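Local coordinates for aldehyde dehydrogenase family protein (Pseudomonas syringae pv. tomato, PDB 5IUV) that probably oxidises indole-3-acetaldehyde to the auxin indole-3-acetic acid, using NAD+ as the electron acceptor, at residues I248-M253 / F470-N475. Numbering follows the deposited sequence.
Sequences IAKQLM and FKQSGN. With NAD (nicotinamide-adenine-dinucleotide), chain C.
K250 and Q472 make the sole direct contact between helix segment 248-253 and segment 470-475. The ammonium NZ of K250 donates a hydrogen bond of 2.9 Å to the amide oxygen OE1 of Q472. The donor lies tilted 34° from the carbonyl plane, with a C=O...N angle of 133°. CE of K250 also sits close, 3.1 Å from OE1 of Q472. Both side chains run extended beyond CG, and only their ends meet. This is the loose side: both residues are partly exposed, and the nearest CA atoms, those of K250 and Q472, are 8.8 Å apart. NZ has a second, weak bond to the carbonyl O of S259 of a neighbouring subunit. Helix 246-258 is the helix of a beta-alpha-beta crossover that joins parallel strands 239-243 and 263-267 in the Rossmann-like NAD-binding domain of the aldehyde dehydrogenase fold. N475 pairs with L266 on the latter strand. The tight side of the helix lies against the sheet, where A249 and L252 pack on F242 and M253 on L266. Next to it, CG2 of I248 packs 3.6 Å from C5A of the NAD adenine. With CG1 beside the backbone N (chi1 -62°), CD1 of I248 reaches N7A of NAD at 3.5 Å. CD2 of L252 touches C2A of NAD at 3.8 Å.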
loop_
_atom_site.group_PDB
_atom_site.type_symbol
_atom_site.label_atom_id
_atom_site.label_comp_id
_atom_site.label_asym_id
_atom_site.label_seq_id
_atom_site.Cartn_x
_atom_site.Cartn_y
_atom_site.Cartn_z
ATOM N N ILE A 248 5.253 25.457 23.948
ATOM C CA ILE A 248 4.645 24.418 24.772
ATOM C C ILE A 248 4.890 23.037 24.167
ATOM O O ILE A 248 5.087 22.060 24.886
ATOM C CB ILE A 248 3.127 24.643 24.947
ATOM C CG1 ILE A 248 2.868 25.976 25.655
ATOM C CG2 ILE A 248 2.497 23.500 25.742
ATOM C CD1 ILE A 248 3.497 26.059 27.033
ATOM N N ALA A 249 4.888 22.963 22.841
ATOM C CA ALA A 249 5.169 21.708 22.155
ATOM C C ALA A 249 6.514 21.127 22.589
ATOM O O ALA A 249 6.606 19.941 22.897
ATOM C CB ALA A 249 5.132 21.908 20.634
ATOM N N LYS A 250 7.544 21.969 22.637
ATOM C CA LYS A 250 8.859 21.547 23.112
ATOM C C LYS A 250 8.829 21.041 24.552
ATOM O O LYS A 250 9.496 20.063 24.882
ATOM C CB LYS A 250 9.873 22.694 22.989
ATOM C CG LYS A 250 10.345 22.985 21.575
ATOM C CD LYS A 250 11.134 24.279 21.564
ATOM C CE LYS A 250 11.744 24.532 20.216
ATOM N NZ LYS A 250 12.465 25.838 20.177
ATOM N N GLN A 251 8.058 21.710 25.404
ATOM C CA GLN A 251 7.956 21.329 26.803
ATOM C C GLN A 251 7.341 19.940 26.962
ATOM O O GLN A 251 7.643 19.236 27.917
ATOM C CB GLN A 251 7.130 22.366 27.570
ATOM C CG GLN A 251 7.108 22.163 29.092
ATOM C CD GLN A 251 8.473 22.241 29.776
ATOM O OE1 GLN A 251 8.889 21.303 30.455
ATOM N NE2 GLN A 251 9.147 23.375 29.638
ATOM N N LEU A 252 6.476 19.548 26.029
ATOM C CA LEU A 252 5.871 18.213 26.087
ATOM C C LEU A 252 6.919 17.122 25.837
ATOM O O LEU A 252 6.846 16.041 26.411
ATOM C CB LEU A 252 4.721 18.068 25.075
ATOM C CG LEU A 252 3.480 18.969 25.182
ATOM C CD1 LEU A 252 2.292 18.283 24.527
ATOM C CD2 LEU A 252 3.153 19.360 26.621
ATOM N N MET A 253 7.885 17.399 24.973
ATOM C CA MET A 253 8.972 16.447 24.749
ATOM C C MET A 253 9.776 16.259 26.030
ATOM O O MET A 253 10.189 15.149 26.372
ATOM C CB MET A 253 9.874 16.920 23.616
ATOM C CG MET A 253 9.171 17.027 22.284
ATOM S SD MET A 253 10.322 17.168 20.908
ATOM C CE MET A 253 10.941 15.485 20.791
ATOM N N PHE A 470 7.072 20.490 9.033
ATOM C CA PHE A 470 8.513 20.264 8.976
ATOM C C PHE A 470 9.106 21.023 10.150
ATOM O O PHE A 470 8.498 21.983 10.621
ATOM C CB PHE A 470 9.130 20.792 7.673
ATOM C CG PHE A 470 8.952 19.889 6.475
ATOM C CD1 PHE A 470 7.728 19.311 6.185
ATOM C CD2 PHE A 470 10.012 19.671 5.602
ATOM C CE1 PHE A 470 7.575 18.502 5.067
ATOM C CE2 PHE A 470 9.860 18.866 4.486
ATOM C CZ PHE A 470 8.637 18.283 4.219
ATOM N N LYS A 471 10.286 20.618 10.606
ATOM C CA LYS A 471 11.054 21.399 11.581
ATOM C C LYS A 471 10.240 21.756 12.827
ATOM O O LYS A 471 9.582 20.891 13.396
ATOM C CB LYS A 471 11.606 22.663 10.912
ATOM C CG LYS A 471 12.587 22.367 9.774
ATOM C CD LYS A 471 13.237 23.631 9.224
ATOM C CE LYS A 471 12.399 24.257 8.127
ATOM N NZ LYS A 471 13.087 25.430 7.491
ATOM N N GLN A 472 10.267 23.021 13.242
ATOM C CA GLN A 472 9.658 23.370 14.520
ATOM C C GLN A 472 8.148 23.621 14.422
ATOM O O GLN A 472 7.541 24.114 15.363
ATOM C CB GLN A 472 10.373 24.586 15.135
ATOM C CG GLN A 472 11.854 24.329 15.421
ATOM C CD GLN A 472 12.449 25.327 16.398
ATOM O OE1 GLN A 472 11.824 25.689 17.389
ATOM N NE2 GLN A 472 13.663 25.779 16.114
ATOM N N SER A 473 7.551 23.262 13.289
ATOM C CA SER A 473 6.097 23.296 13.150
ATOM C C SER A 473 5.468 21.973 13.595
ATOM O O SER A 473 4.247 21.821 13.592
ATOM C CB SER A 473 5.697 23.614 11.705
ATOM O OG SER A 473 5.948 24.981 11.405
ATOM N N GLY A 474 6.302 21.009 13.966
ATOM C CA GLY A 474 5.794 19.779 14.546
ATOM C C GLY A 474 6.290 18.487 13.928
ATOM O O GLY A 474 7.165 18.484 13.063
ATOM N N ASN A 475 5.721 17.378 14.391
ATOM C CA ASN A 475 6.023 16.065 13.834
ATOM C C ASN A 475 4.740 15.252 13.722
ATOM O O ASN A 475 3.833 15.394 14.546
ATOM C CB ASN A 475 7.050 15.316 14.694
ATOM C CG ASN A 475 6.509 14.962 16.066
ATOM O OD1 ASN A 475 5.974 15.819 16.766
ATOM N ND2 ASN A 475 6.631 13.695 16.450
HETATM P PA NAD C . -0.631 26.985 23.642
HETATM O O1A NAD C . 0.668 26.373 23.280
HETATM O O2A NAD C . -0.521 28.144 24.613
HETATM O O5B NAD C . -1.599 25.894 24.245
HETATM C C5B NAD C . -2.248 24.845 23.498
HETATM C C4B NAD C . -2.870 23.906 24.501
HETATM O O4B NAD C . -1.844 23.435 25.401
HETATM C C3B NAD C . -3.988 24.459 25.390
HETATM O O3B NAD C . -4.980 23.467 25.633
HETATM C C2B NAD C . -3.250 24.817 26.682
HETATM O O2B NAD C . -4.113 24.823 27.815
HETATM C C1B NAD C . -2.219 23.693 26.738
HETATM N N9A NAD C . -1.010 23.949 27.516
HETATM C C8A NAD C . -0.445 25.160 27.819
HETATM N N7A NAD C . 0.591 25.084 28.619
HETATM C C5A NAD C . 0.735 23.718 28.840
HETATM C C6A NAD C . 1.686 22.970 29.564
HETATM N N6A NAD C . 2.670 23.515 30.289
HETATM N N1A NAD C . 1.576 21.621 29.533
HETATM C C2A NAD C . 0.570 21.071 28.845
HETATM N N3A NAD C . -0.392 21.673 28.139
HETATM C C4A NAD C . -0.246 23.010 28.167
HETATM O O3 NAD C . -1.352 27.514 22.309
HETATM P PN NAD C . -2.716 28.308 22.021
HETATM O O1N NAD C . -2.464 29.722 22.385
HETATM O O2N NAD C . -3.838 27.588 22.666
HETATM O O5D NAD C . -2.903 28.121 20.445
HETATM C C5D NAD C . -2.212 28.947 19.483
HETATM C C4D NAD C . -1.084 28.137 18.893
HETATM O O4D NAD C . -1.623 26.954 18.259
HETATM C C3D NAD C . -0.287 28.838 17.800
HETATM O O3D NAD C . 1.107 28.654 18.022
HETATM C C2D NAD C . -0.778 28.122 16.536
HETATM O O2D NAD C . 0.136 28.077 15.444
HETATM C C1D NAD C . -1.010 26.682 17.046
HETATM N N1N NAD C . -1.970 25.935 16.129
HETATM C C2N NAD C . -1.393 24.877 15.386
HETATM C C3N NAD C . -2.195 24.096 14.567
HETATM C C7N NAD C . -1.636 23.001 13.694
HETATM O O7N NAD C . -0.400 22.895 13.547
HETATM N N7N NAD C . -2.487 22.262 13.026
HETATM C C4N NAD C . -3.556 24.393 14.482
HETATM C C5N NAD C . -4.095 25.458 15.195
HETATM C C6N NAD C . -3.282 26.218 16.021
#